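Local coordinates for protein thiamine-monophosphate kinase (PDB 6XEP) that probably uses ATP to phosphorylate thiamine monophosphate, giving thiamine diphosphate, the active form of vitamin B1, at residues A[54-59]-A[72-77]; A[83-88]-A[276-281]; A[163-168]-A[205-210]; A[215-220]-A[287-292]; A[230-235]-A[243-248]. All coordinates share one frame; numbering follows the deposited sequence.

Contact 1: residues A[54-59]-A[72-77]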
# COMPACT_ATOMS: atom_id res chain seq x y z
N ASP A 54 0.91 6.48 -0.79
CA ASP A 54 0.18 7.68 -0.39
C ASP A 54 -1.24 7.27 -0.06
O ASP A 54 -1.80 6.39 -0.71
CB ASP A 54 0.17 8.74 -1.50
CG ASP A 54 1.56 9.26 -1.84
OD1 ASP A 54 2.17 8.74 -2.80
OD2 ASP A 54 2.06 10.18 -1.13
N THR A 55 -1.83 7.90 0.95
CA THR A 55 -3.23 7.69 1.26
C THR A 55 -3.96 9.00 1.06
O THR A 55 -3.48 10.04 1.50
CB THR A 55 -3.42 7.18 2.69
OG1 THR A 55 -2.85 5.87 2.81
CG2 THR A 55 -4.91 7.13 3.03
N LEU A 56 -5.10 8.96 0.38
CA LEU A 56 -5.99 10.11 0.27
C LEU A 56 -7.24 9.80 1.06
O LEU A 56 -7.89 8.77 0.83
CB LEU A 56 -6.33 10.44 -1.18
CG LEU A 56 -5.29 11.30 -1.94
CD1 LEU A 56 -3.95 10.61 -2.08
CD2 LEU A 56 -5.83 11.69 -3.30
N ASN A 57 -7.57 10.68 2.00
CA ASN A 57 -8.73 10.53 2.87
C ASN A 57 -9.78 11.58 2.55
O ASN A 57 -9.45 12.76 2.36
CB ASN A 57 -8.31 10.66 4.33
CG ASN A 57 -7.43 9.53 4.75
OD1 ASN A 57 -7.71 8.39 4.40
ND2 ASN A 57 -6.33 9.83 5.45
N SER A 58 -11.04 11.13 2.51
CA SER A 58 -12.18 12.00 2.22
C SER A 58 -12.26 13.15 3.21
O SER A 58 -12.14 12.97 4.43
CB SER A 58 -13.48 11.18 2.25
OG SER A 58 -14.62 12.00 2.03
N GLY A 59 -12.45 14.36 2.68
CA GLY A 59 -12.48 15.55 3.49
C GLY A 59 -11.12 16.12 3.85
O GLY A 59 -11.05 17.29 4.26
N GLY A 72 -10.34 8.63 -8.28
CA GLY A 72 -9.52 7.58 -8.88
C GLY A 72 -8.31 8.13 -9.60
O GLY A 72 -7.19 7.62 -9.44
N TRP A 73 -8.50 9.18 -10.39
CA TRP A 73 -7.38 9.81 -11.08
C TRP A 73 -6.35 10.36 -10.09
O TRP A 73 -5.16 10.03 -10.16
CB TRP A 73 -7.91 10.94 -11.98
CG TRP A 73 -6.86 11.68 -12.78
CD1 TRP A 73 -5.92 12.57 -12.31
CD2 TRP A 73 -6.67 11.62 -14.20
NE1 TRP A 73 -5.16 13.05 -13.36
CE2 TRP A 73 -5.59 12.48 -14.53
CE3 TRP A 73 -7.30 10.91 -15.23
CZ2 TRP A 73 -5.14 12.65 -15.83
CZ3 TRP A 73 -6.84 11.09 -16.54
CH2 TRP A 73 -5.77 11.94 -16.81
N LYS A 74 -6.81 11.18 -9.15
CA LYS A 74 -5.86 11.91 -8.31
C LYS A 74 -5.12 10.97 -7.37
O LYS A 74 -3.93 11.15 -7.12
CB LYS A 74 -6.58 13.02 -7.53
CG LYS A 74 -5.59 13.87 -6.74
CD LYS A 74 -6.17 15.24 -6.36
CE LYS A 74 -5.08 16.10 -5.73
NZ LYS A 74 -5.54 17.47 -5.37
N THR A 75 -5.81 9.92 -6.88
CA THR A 75 -5.13 8.97 -5.99
C THR A 75 -3.90 8.37 -6.67
O THR A 75 -2.81 8.32 -6.09
CB THR A 75 -6.11 7.88 -5.54
OG1 THR A 75 -7.16 8.49 -4.77
CG2 THR A 75 -5.43 6.89 -4.63
N LEU A 76 -4.04 7.98 -7.93
CA LEU A 76 -2.88 7.46 -8.65
C LEU A 76 -1.90 8.57 -9.03
O LEU A 76 -0.68 8.36 -9.00
CB LEU A 76 -3.34 6.71 -9.90
CG LEU A 76 -2.26 6.15 -10.83
CD1 LEU A 76 -1.36 5.14 -10.09
CD2 LEU A 76 -2.93 5.50 -12.04
N ALA A 77 -2.41 9.74 -9.41
CA ALA A 77 -1.53 10.82 -9.86
C ALA A 77 -0.51 11.21 -8.79
O ALA A 77 0.64 11.54 -9.11
CB ALA A 77 -2.36 12.04 -10.26
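Leu56 is the residue of strand 48-57 that meets Lys74 and Thr75 of helix 68-85. Two places earlier, Asp54, a predicted magnesium ligand, also has its CB on the helix side, but its carboxylate stops short of residues 72-77. Thr55 points away. Its OG1 is hydrogen-bonded to Ser138 OG, and its N to Asp129 OD2 of the second subunit. Leu56 turns back to the helix. Its CG stands anti to the carbonyl carbon (chi1 -83°), and CD2 does the touching. Leu56 CD2 lies 3.9 Å from Thr75 CA and slides past the threonine side chain, 3.8 Å from Thr75 OG1. That hydroxyl is hydrogen-bonded to Ile71 O, one helical turn back, and its approach to the leucine is van der Waals contact. Leu56 CD2 also comes within 4.1 Å of Lys74 CG. From there the lysine runs extended to a salt bridge with Asp274, a predicted substrate-binding residue. Asn57 bonds through its amide to Ser136 and to Ser98 and Arg132 of the second subunit. A strand with a helix on one side and the partner subunit on the other fits the PurM-like N-terminal domain, whose sheets meet in the dimer.

Contact 2: residues A[83-88]-A[276-281]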
# COMPACT_ATOMS: atom_id res chain seq x y z
N LEU A 83 6.96 9.05 -8.28
CA LEU A 83 7.86 8.26 -9.11
C LEU A 83 8.54 9.12 -10.15
O LEU A 83 9.72 8.91 -10.46
CB LEU A 83 7.09 7.13 -9.81
CG LEU A 83 6.64 5.99 -8.89
CD1 LEU A 83 5.93 4.93 -9.70
CD2 LEU A 83 7.84 5.40 -8.15
N ALA A 84 7.82 10.10 -10.70
CA ALA A 84 8.41 10.98 -11.72
C ALA A 84 9.63 11.72 -11.18
O ALA A 84 10.65 11.85 -11.87
CB ALA A 84 7.37 11.98 -12.21
N ALA A 85 9.53 12.23 -9.96
CA ALA A 85 10.60 13.02 -9.38
C ALA A 85 11.83 12.19 -9.11
O ALA A 85 12.90 12.74 -8.89
CB ALA A 85 10.12 13.69 -8.08
N MET A 86 11.69 10.86 -9.11
CA MET A 86 12.83 9.97 -9.01
C MET A 86 13.30 9.46 -10.37
O MET A 86 14.28 8.72 -10.43
CB MET A 86 12.49 8.80 -8.09
CG MET A 86 12.26 9.30 -6.69
SD MET A 86 12.07 7.92 -5.57
CE MET A 86 10.43 7.37 -5.98
N GLY A 87 12.64 9.87 -11.45
CA GLY A 87 13.00 9.38 -12.77
C GLY A 87 12.76 7.89 -12.92
O GLY A 87 13.46 7.22 -13.69
N ALA A 88 11.79 7.35 -12.19
CA ALA A 88 11.52 5.93 -12.21
C ALA A 88 10.45 5.63 -13.24
O ALA A 88 9.55 6.43 -13.47
CB ALA A 88 11.06 5.45 -10.83
N TYR A 276 1.72 19.05 -8.24
CA TYR A 276 2.26 17.83 -8.85
C TYR A 276 3.01 18.16 -10.15
O TYR A 276 2.90 17.47 -11.16
CB TYR A 276 1.16 16.76 -9.02
CG TYR A 276 0.67 16.39 -7.63
CD1 TYR A 276 1.49 15.69 -6.77
CD2 TYR A 276 -0.58 16.81 -7.15
CE1 TYR A 276 1.09 15.36 -5.48
CE2 TYR A 276 -1.00 16.49 -5.85
CZ TYR A 276 -0.16 15.76 -5.02
OH TYR A 276 -0.51 15.44 -3.73
N GLU A 277 3.80 19.23 -10.09
CA GLU A 277 4.78 19.57 -11.11
C GLU A 277 6.15 19.09 -10.66
O GLU A 277 6.31 18.64 -9.53
CB GLU A 277 4.77 21.09 -11.37
CG GLU A 277 3.44 21.57 -11.92
CD GLU A 277 3.18 21.14 -13.38
OE1 GLU A 277 4.01 20.42 -13.99
OE2 GLU A 277 2.13 21.54 -13.94
N LEU A 278 7.14 19.15 -11.55
CA LEU A 278 8.51 18.77 -11.20
C LEU A 278 9.38 20.02 -11.17
O LEU A 278 9.36 20.81 -12.12
CB LEU A 278 9.09 17.78 -12.21
CG LEU A 278 8.57 16.35 -12.19
CD1 LEU A 278 9.43 15.48 -13.14
CD2 LEU A 278 8.62 15.80 -10.77
N CYS A 279 10.15 20.18 -10.11
CA CYS A 279 11.15 21.25 -10.01
C CYS A 279 12.52 20.61 -10.06
O CYS A 279 12.76 19.62 -9.36
CB CYS A 279 10.96 22.06 -8.72
SG CYS A 279 12.21 23.33 -8.45
N PHE A 280 13.41 21.13 -10.91
CA PHE A 280 14.73 20.52 -11.03
C PHE A 280 15.79 21.59 -11.22
O PHE A 280 15.50 22.75 -11.52
CB PHE A 280 14.79 19.48 -12.16
CG PHE A 280 14.40 20.00 -13.51
CD1 PHE A 280 13.06 20.11 -13.87
CD2 PHE A 280 15.37 20.34 -14.45
CE1 PHE A 280 12.69 20.56 -15.13
CE2 PHE A 280 15.02 20.79 -15.72
CZ PHE A 280 13.66 20.91 -16.06
N THR A 281 17.05 21.18 -11.03
CA THR A 281 18.17 22.05 -11.28
C THR A 281 19.03 21.42 -12.37
O THR A 281 19.06 20.19 -12.52
CB THR A 281 19.00 22.32 -10.00
OG1 THR A 281 19.95 21.27 -9.79
CG2 THR A 281 18.10 22.47 -8.77
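One leucine, Leu278, spans two successive alanines at the end of a helix, each of its methyls taking one of them. The residues it joins lie almost 200 positions apart. Ala84 and Ala85 lie in the last turn of helix 68-85 of the N-terminal domain, and Leu278 sits on strand 277-282 of the C-terminal domain. Leu278 CG stands anti to its own carbonyl carbon (chi1 -73°), which carries the fork over to the helix. Leu278 CD1 lies 4.2 Å from Ala84 CB and 4.0 Å from Ala84 O. Leu278 CD2 settles on the next residue, 3.7 Å from Ala85 CB and equally near Ala85 CA.

The helix stops here in a Schellman motif. Gly87 takes the positive phi (65°). Gly87 N bonds to Ala84 O at 2.8 Å, and Ala88 N to Leu83 O at 3.1 Å. Leu83 O also accepts from Met86 N. On the other side, Tyr276 and Glu277 form a G1 beta bulge facing Val224, just before Leu278. Leu278 and Ala85 both pack on Asp223, a predicted magnesium ligand of strand 220-224.

Ala84 O is satisfied by Gly87 N, and its contact with the Leu278 CD1 methyl is van der Waals only. The side-chain contacts are apolar, so the two segments are held by close packing and burial of methyls rather than by directional bonds, next to a carboxylate of the probable active site.

Contact 3: residues A[163-168]-A[205-210]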
# COMPACT_ATOMS: atom_id res chain seq x y z
N TRP A 163 14.54 25.13 -12.56
CA TRP A 163 13.48 25.00 -13.55
C TRP A 163 12.24 24.41 -12.91
O TRP A 163 12.34 23.67 -11.94
CB TRP A 163 13.87 24.08 -14.72
CG TRP A 163 15.02 24.57 -15.56
CD1 TRP A 163 16.36 24.46 -15.28
CD2 TRP A 163 14.93 25.24 -16.83
NE1 TRP A 163 17.10 25.01 -16.29
CE2 TRP A 163 16.25 25.49 -17.26
CE3 TRP A 163 13.87 25.64 -17.64
CZ2 TRP A 163 16.54 26.14 -18.47
CZ3 TRP A 163 14.14 26.27 -18.84
CH2 TRP A 163 15.48 26.53 -19.24
N VAL A 164 11.08 24.68 -13.50
CA VAL A 164 9.85 24.02 -13.06
C VAL A 164 8.96 23.75 -14.27
O VAL A 164 8.93 24.53 -15.23
CB VAL A 164 9.11 24.84 -11.97
CG1 VAL A 164 8.54 26.14 -12.53
CG2 VAL A 164 8.02 23.98 -11.30
N SER A 165 8.25 22.63 -14.22
CA SER A 165 7.38 22.24 -15.33
C SER A 165 5.99 22.85 -15.15
O SER A 165 5.59 23.23 -14.05
CB SER A 165 7.26 20.71 -15.41
OG SER A 165 6.67 20.16 -14.22
N GLY A 166 5.26 22.94 -16.27
CA GLY A 166 3.85 23.31 -16.22
C GLY A 166 3.61 24.70 -15.66
O GLY A 166 4.26 25.69 -16.03
N THR A 167 2.62 24.78 -14.77
CA THR A 167 2.24 26.02 -14.11
C THR A 167 2.12 25.75 -12.62
O THR A 167 1.93 24.61 -12.20
CB THR A 167 0.90 26.58 -14.64
OG1 THR A 167 -0.12 25.57 -14.49
CG2 THR A 167 1.02 26.97 -16.12
N LEU A 168 2.24 26.81 -11.82
CA LEU A 168 2.21 26.67 -10.38
C LEU A 168 1.04 27.43 -9.79
O LEU A 168 0.81 28.59 -10.16
CB LEU A 168 3.52 27.19 -9.75
CG LEU A 168 4.77 26.37 -10.06
CD1 LEU A 168 6.00 27.07 -9.43
CD2 LEU A 168 4.63 24.96 -9.53
N THR A 205 -1.69 16.53 -13.49
CA THR A 205 -1.02 15.70 -14.49
C THR A 205 0.38 15.31 -14.01
O THR A 205 1.28 16.18 -13.97
CB THR A 205 -0.93 16.44 -15.82
OG1 THR A 205 -2.25 16.84 -16.23
CG2 THR A 205 -0.35 15.52 -16.90
N PRO A 206 0.64 14.04 -13.66
CA PRO A 206 1.99 13.68 -13.22
C PRO A 206 2.94 13.70 -14.40
O PRO A 206 2.61 13.20 -15.47
CB PRO A 206 1.82 12.26 -12.66
CG PRO A 206 0.66 11.67 -13.47
CD PRO A 206 -0.28 12.88 -13.69
N ARG A 207 4.12 14.29 -14.21
CA ARG A 207 5.02 14.52 -15.34
C ARG A 207 6.00 13.35 -15.49
O ARG A 207 7.22 13.51 -15.42
CB ARG A 207 5.74 15.85 -15.19
CG ARG A 207 4.80 17.02 -14.91
CD ARG A 207 3.80 17.24 -16.06
NE ARG A 207 3.10 18.50 -15.85
CZ ARG A 207 2.09 18.93 -16.59
NH1 ARG A 207 1.65 18.19 -17.61
NH2 ARG A 207 1.52 20.10 -16.28
N VAL A 208 5.42 12.16 -15.71
CA VAL A 208 6.23 10.94 -15.78
C VAL A 208 7.19 10.99 -16.97
O VAL A 208 8.38 10.67 -16.85
CB VAL A 208 5.33 9.69 -15.85
CG1 VAL A 208 6.18 8.44 -15.95
CG2 VAL A 208 4.40 9.61 -14.61
N THR A 209 6.69 11.38 -18.15
CA THR A 209 7.57 11.42 -19.32
C THR A 209 8.74 12.37 -19.11
O THR A 209 9.89 12.04 -19.44
CB THR A 209 6.78 11.81 -20.57
OG1 THR A 209 5.68 10.91 -20.72
CG2 THR A 209 7.65 11.71 -21.80
N LEU A 210 8.49 13.54 -18.54
CA LEU A 210 9.59 14.44 -18.19
C LEU A 210 10.57 13.78 -17.23
O LEU A 210 11.79 13.83 -17.44
CB LEU A 210 9.04 15.72 -17.58
CG LEU A 210 10.08 16.72 -17.05
CD1 LEU A 210 10.94 17.27 -18.17
CD2 LEU A 210 9.33 17.87 -16.37
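Ser165 and Arg207 help to build a polar pocket round the carboxylate of Glu277, at the end of strand 161-165. Ser165 OG lies between its backbone N and carbonyl carbon (chi1 62°). There it is hydrogen-bonded to Glu277 OE1, and it also receives Leu278 N. Toward residues 205-210 the serine makes only van der Waals contacts. Ser165 OG is 3.7 Å from Arg207 CG, and Ser165 CB is 3.6 Å from Leu210 CD2.

The arginine bends at chi2 (-61°), and its tip passes beside Gly166. Arg207 NH2 comes within 4.0 Å of Gly166 CA, meeting it obliquely, and makes a salt bridge with Glu277 OE2. Arg200 makes a second salt bridge with the same oxygen. Thr205 CB sits over one face of the Arg207 guanidinium, 3.6 Å above the plane and offset toward the rim. The two oxygens of Glu277 thus have partners on both segments: the hydroxyl from the strand and the guanidinium from the helix start. Such pairing, with two arginines, probably favours the charged form of the buried glutamate.

Arg207 is also the centre of an inverse gamma turn and the N-cap residue of helix 208-214. Leu210, one turn on, leans on Leu301 of the neighbouring strand as well. A helix start laid against the strand ends of a mixed sheet, its arginine paired with the buried Glu277, places this contact in the alpha/beta PurM-like C-terminal domain.

Contact 4: residues A[215-220]-A[287-292]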
# COMPACT_ATOMS: atom_id res chain seq x y z
N ARG A 215 17.09 12.63 -16.30
CA ARG A 215 18.39 12.10 -15.90
C ARG A 215 19.46 12.52 -16.88
O ARG A 215 20.61 12.75 -16.50
CB ARG A 215 18.35 10.58 -15.77
CG ARG A 215 19.71 9.95 -15.41
CD ARG A 215 20.21 10.37 -14.02
NE ARG A 215 21.49 9.71 -13.71
CZ ARG A 215 22.69 10.22 -13.99
NH1 ARG A 215 22.79 11.40 -14.58
NH2 ARG A 215 23.78 9.54 -13.68
N ALA A 216 19.08 12.67 -18.16
CA ALA A 216 20.05 13.08 -19.16
C ALA A 216 20.39 14.57 -19.09
O ALA A 216 21.35 14.99 -19.74
CB ALA A 216 19.53 12.74 -20.56
N PHE A 217 19.64 15.37 -18.33
CA PHE A 217 19.82 16.82 -18.37
C PHE A 217 20.03 17.47 -17.01
O PHE A 217 20.68 18.51 -16.92
CB PHE A 217 18.61 17.52 -19.04
CG PHE A 217 18.29 17.03 -20.44
CD1 PHE A 217 17.30 16.08 -20.66
CD2 PHE A 217 18.96 17.55 -21.54
CE1 PHE A 217 16.98 15.65 -21.93
CE2 PHE A 217 18.65 17.11 -22.83
CZ PHE A 217 17.67 16.17 -23.02
N ALA A 218 19.46 16.90 -15.95
CA ALA A 218 19.32 17.60 -14.69
C ALA A 218 20.28 17.05 -13.65
O ALA A 218 20.82 15.95 -13.79
CB ALA A 218 17.88 17.50 -14.16
N HIS A 219 20.49 17.84 -12.60
CA HIS A 219 21.32 17.44 -11.47
C HIS A 219 20.51 16.96 -10.28
O HIS A 219 20.92 16.01 -9.59
CB HIS A 219 22.20 18.61 -11.02
CG HIS A 219 23.35 18.89 -11.94
ND1 HIS A 219 23.97 20.12 -12.00
CD2 HIS A 219 24.01 18.10 -12.82
CE1 HIS A 219 24.95 20.08 -12.89
NE2 HIS A 219 25.00 18.86 -13.39
N ALA A 220 19.39 17.62 -10.00
CA ALA A 220 18.54 17.30 -8.86
C ALA A 220 17.10 17.60 -9.24
O ALA A 220 16.84 18.42 -10.12
CB ALA A 220 18.95 18.10 -7.62
N ARG A 287 20.57 25.19 -21.12
CA ARG A 287 19.38 26.00 -21.38
C ARG A 287 18.80 25.69 -22.75
O ARG A 287 17.59 25.47 -22.87
CB ARG A 287 19.71 27.49 -21.27
CG ARG A 287 19.73 27.97 -19.84
CD ARG A 287 20.16 29.41 -19.77
NE ARG A 287 20.45 29.81 -18.40
CZ ARG A 287 20.78 31.05 -18.06
NH1 ARG A 287 20.84 32.01 -18.99
NH2 ARG A 287 21.05 31.32 -16.78
N ASP A 288 19.64 25.70 -23.79
CA ASP A 288 19.19 25.40 -25.14
C ASP A 288 18.51 24.03 -25.19
O ASP A 288 17.44 23.88 -25.78
CB ASP A 288 20.36 25.44 -26.12
CG ASP A 288 20.92 26.83 -26.31
OD1 ASP A 288 20.32 27.80 -25.80
OD2 ASP A 288 21.97 26.96 -26.98
N ALA A 289 19.14 23.03 -24.57
CA ALA A 289 18.61 21.67 -24.64
C ALA A 289 17.27 21.57 -23.94
O ALA A 289 16.36 20.88 -24.41
CB ALA A 289 19.61 20.70 -24.02
N LEU A 290 17.12 22.26 -22.81
CA LEU A 290 15.87 22.19 -22.06
C LEU A 290 14.75 22.93 -22.78
O LEU A 290 13.59 22.50 -22.72
CB LEU A 290 16.07 22.73 -20.64
CG LEU A 290 16.90 21.77 -19.78
CD1 LEU A 290 17.42 22.45 -18.50
CD2 LEU A 290 16.08 20.53 -19.42
N HIS A 291 15.05 24.03 -23.49
CA HIS A 291 14.01 24.64 -24.31
C HIS A 291 13.58 23.69 -25.42
O HIS A 291 12.39 23.57 -25.73
CB HIS A 291 14.50 25.96 -24.90
CG HIS A 291 14.68 27.02 -23.86
ND1 HIS A 291 13.65 27.45 -23.05
CD2 HIS A 291 15.78 27.72 -23.47
CE1 HIS A 291 14.10 28.37 -22.21
NE2 HIS A 291 15.39 28.55 -22.45
N TYR A 292 14.55 22.98 -26.01
CA TYR A 292 14.22 21.99 -27.02
C TYR A 292 13.39 20.87 -26.44
O TYR A 292 12.45 20.39 -27.08
CB TYR A 292 15.50 21.43 -27.64
CG TYR A 292 15.20 20.45 -28.75
CD1 TYR A 292 15.09 19.08 -28.49
CD2 TYR A 292 15.00 20.89 -30.06
CE1 TYR A 292 14.81 18.17 -29.51
CE2 TYR A 292 14.72 19.98 -31.08
CZ TYR A 292 14.62 18.63 -30.80
OH TYR A 292 14.34 17.73 -31.81
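Phe217 gives up the most surface here, to Ala289 and Leu290 of helix 287-297. It lies in the loop between helix 208-214 and strand 220-224, and its CB points toward helix 287-297. The ring meets the helix through CD2 and CE2. Phe217 CE2 is 3.9 Å from Ala289 CB, and Phe217 CD2 is 4.1 Å from the same methyl. The approach is oblique to the ring. With CG anti to the carbonyl carbon (chi1 -57°), the Phe217 ring reaches over to Ala289. Within the loop, Ala216 CB lies 4.0 Å above the plane of the Phe217 ring, offset toward the rim. The phenylalanine also packs on Gln286, just before the helix.

Leu290 touches nearer the root of the side chain, with Leu290 CD2 4.0 Å from Phe217 CB. The helix that carries it is the middle of a beta-alpha-beta crossover. It links strand 277-282 to the parallel strand 301-308, with strand 161-165 lying between them in the sheet. The loop of Phe217 leads into strand 220-224, the edge strand next to 277-282. There Thr281 O accepts from His219 N.

The other branch of the leucine faces the sheet. Leu290 CD1 lies against Trp163 NE1, and the leucine also packs on Phe280 and Ala282. Ala289 and Phe217 are both partly exposed. Nearby, Arg287 makes a salt bridge with Asp161, and His291 meets the Trp163 ring edge-to-face.

Contact 5: residues A[230-235]-A[243-248]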
# COMPACT_ATOMS: atom_id res chain seq x y z
N ALA A 230 8.40 24.93 -0.19
CA ALA A 230 8.64 23.78 0.68
C ALA A 230 9.45 22.72 -0.04
O ALA A 230 10.44 22.21 0.49
CB ALA A 230 7.30 23.20 1.16
N ASP A 231 9.08 22.41 -1.29
CA ASP A 231 9.72 21.32 -2.01
C ASP A 231 11.09 21.71 -2.55
O ASP A 231 12.05 20.94 -2.44
CB ASP A 231 8.78 20.82 -3.12
CG ASP A 231 7.61 20.02 -2.55
OD1 ASP A 231 7.87 19.04 -1.82
OD2 ASP A 231 6.45 20.41 -2.77
N LEU A 232 11.23 22.92 -3.09
CA LEU A 232 12.58 23.39 -3.41
C LEU A 232 13.44 23.46 -2.16
O LEU A 232 14.65 23.21 -2.22
CB LEU A 232 12.50 24.76 -4.08
CG LEU A 232 13.79 25.40 -4.55
CD1 LEU A 232 14.55 24.42 -5.42
CD2 LEU A 232 13.40 26.66 -5.32
N GLY A 233 12.82 23.76 -1.03
CA GLY A 233 13.51 23.70 0.26
C GLY A 233 14.19 22.38 0.53
O GLY A 233 15.26 22.34 1.12
N HIS A 234 13.56 21.27 0.12
CA HIS A 234 14.22 19.97 0.26
C HIS A 234 15.47 19.89 -0.60
O HIS A 234 16.49 19.35 -0.17
CB HIS A 234 13.27 18.83 -0.11
CG HIS A 234 12.03 18.78 0.72
ND1 HIS A 234 12.03 19.04 2.07
CD2 HIS A 234 10.75 18.49 0.39
CE1 HIS A 234 10.80 18.92 2.54
NE2 HIS A 234 10.00 18.59 1.54
N ILE A 235 15.43 20.42 -1.83
CA ILE A 235 16.65 20.41 -2.65
C ILE A 235 17.75 21.24 -1.98
O ILE A 235 18.91 20.82 -1.90
CB ILE A 235 16.37 20.91 -4.08
CG1 ILE A 235 15.48 19.91 -4.83
CG2 ILE A 235 17.68 21.07 -4.85
CD1 ILE A 235 15.27 20.29 -6.29
N ALA A 243 18.95 28.24 -2.66
CA ALA A 243 18.12 28.33 -3.85
C ALA A 243 17.51 29.73 -3.92
O ALA A 243 16.93 30.21 -2.94
CB ALA A 243 17.03 27.27 -3.84
N HIS A 244 17.67 30.39 -5.05
CA HIS A 244 17.13 31.73 -5.22
C HIS A 244 16.04 31.66 -6.27
O HIS A 244 16.27 31.11 -7.35
CB HIS A 244 18.24 32.71 -5.62
CG HIS A 244 19.14 33.09 -4.48
ND1 HIS A 244 18.93 34.22 -3.71
CD2 HIS A 244 20.22 32.47 -3.95
CE1 HIS A 244 19.86 34.29 -2.77
NE2 HIS A 244 20.65 33.24 -2.89
N VAL A 245 14.85 32.16 -5.94
CA VAL A 245 13.69 32.14 -6.83
C VAL A 245 13.34 33.58 -7.21
O VAL A 245 13.17 34.44 -6.33
CB VAL A 245 12.47 31.47 -6.18
CG1 VAL A 245 11.24 31.65 -7.08
CG2 VAL A 245 12.73 30.01 -5.93
N ASP A 246 13.21 33.83 -8.51
CA ASP A 246 12.68 35.11 -8.97
C ASP A 246 11.17 34.97 -9.12
O ASP A 246 10.69 34.30 -10.04
CB ASP A 246 13.30 35.54 -10.28
CG ASP A 246 12.70 36.84 -10.75
OD1 ASP A 246 12.81 37.83 -9.99
OD2 ASP A 246 12.09 36.86 -11.83
N ALA A 247 10.43 35.59 -8.20
CA ALA A 247 8.99 35.37 -8.17
C ALA A 247 8.33 35.82 -9.47
O ALA A 247 7.37 35.21 -9.91
CB ALA A 247 8.36 36.10 -6.98
N ASP A 248 8.86 36.88 -10.09
CA ASP A 248 8.26 37.39 -11.31
C ASP A 248 8.32 36.37 -12.45
O ASP A 248 7.53 36.48 -13.39
CB ASP A 248 8.95 38.68 -11.78
CG ASP A 248 8.68 39.88 -10.87
OD1 ASP A 248 7.70 39.88 -10.10
OD2 ASP A 248 9.47 40.85 -10.93
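Leu232 of helix 228-239 carries this contact alone on its side, against Ala243 and Val245 of strand 242-245. Its CB points to the strand but does not itself come close to either residue. CG is anti to the backbone N (chi1 -178°), which sends the branched end away from the helix. Leu232 CG is the first atom to touch, 3.8 Å from Ala243 CB. The two methyls then part. Leu232 CD1 stays beside the alanine, 4.1 Å from Ala243 CB, and on another side reaches Cys279 SG at 4.0 Å. Leu232 CD2 lies 4.0 Å from Ala243 CB and goes on to Val245. There Leu232 CD2 and Val245 CG2 are 3.5 Å apart, tighter than usual for two carbons. The leucine and valine side chains slide past each other in opposite directions.

The alanine methyl is thus met by three atoms of the leucine, and the valine by one. His244, between them, points away and stacks on His314 of strand 312-315. The contact is purely apolar packing. Polar work on the helix falls to Asp231, whose OD2 accepts from Ser225 N and Asp226 N.

Helix 228-239 connects strand 220-224 to strand 242-245, two parallel strands with three others between them, in a beta-alpha-beta crossover. The helix therefore packs against one face of the sheet. Leu232 sits on Ile162 of strand 161-165, and Ala243 leans on the same isoleucine and on Ile307 of strand 301-308.

Contacts 1, 2, 3 and 5 are buried, whereas contact 4 is only partly so and lies farthest from the centre of the chain. Contacts 1 and 2 share helix 68-85. Contact 1 uses it within the N-terminal domain, and contact 2 joins its end to the C-terminal sheet. Contacts 2, 3 and 5 all reach that sheet, and the neighbouring strands 277-282 and 161-165 tie contact 2 to contact 3. The helices of contacts 4 and 5 cover opposite faces of it. Contacts 2, 4 and 5 rest on apolar side chains. Contacts 1 and 3 mix carbon packing with polar ends whose partners lie outside their own segments.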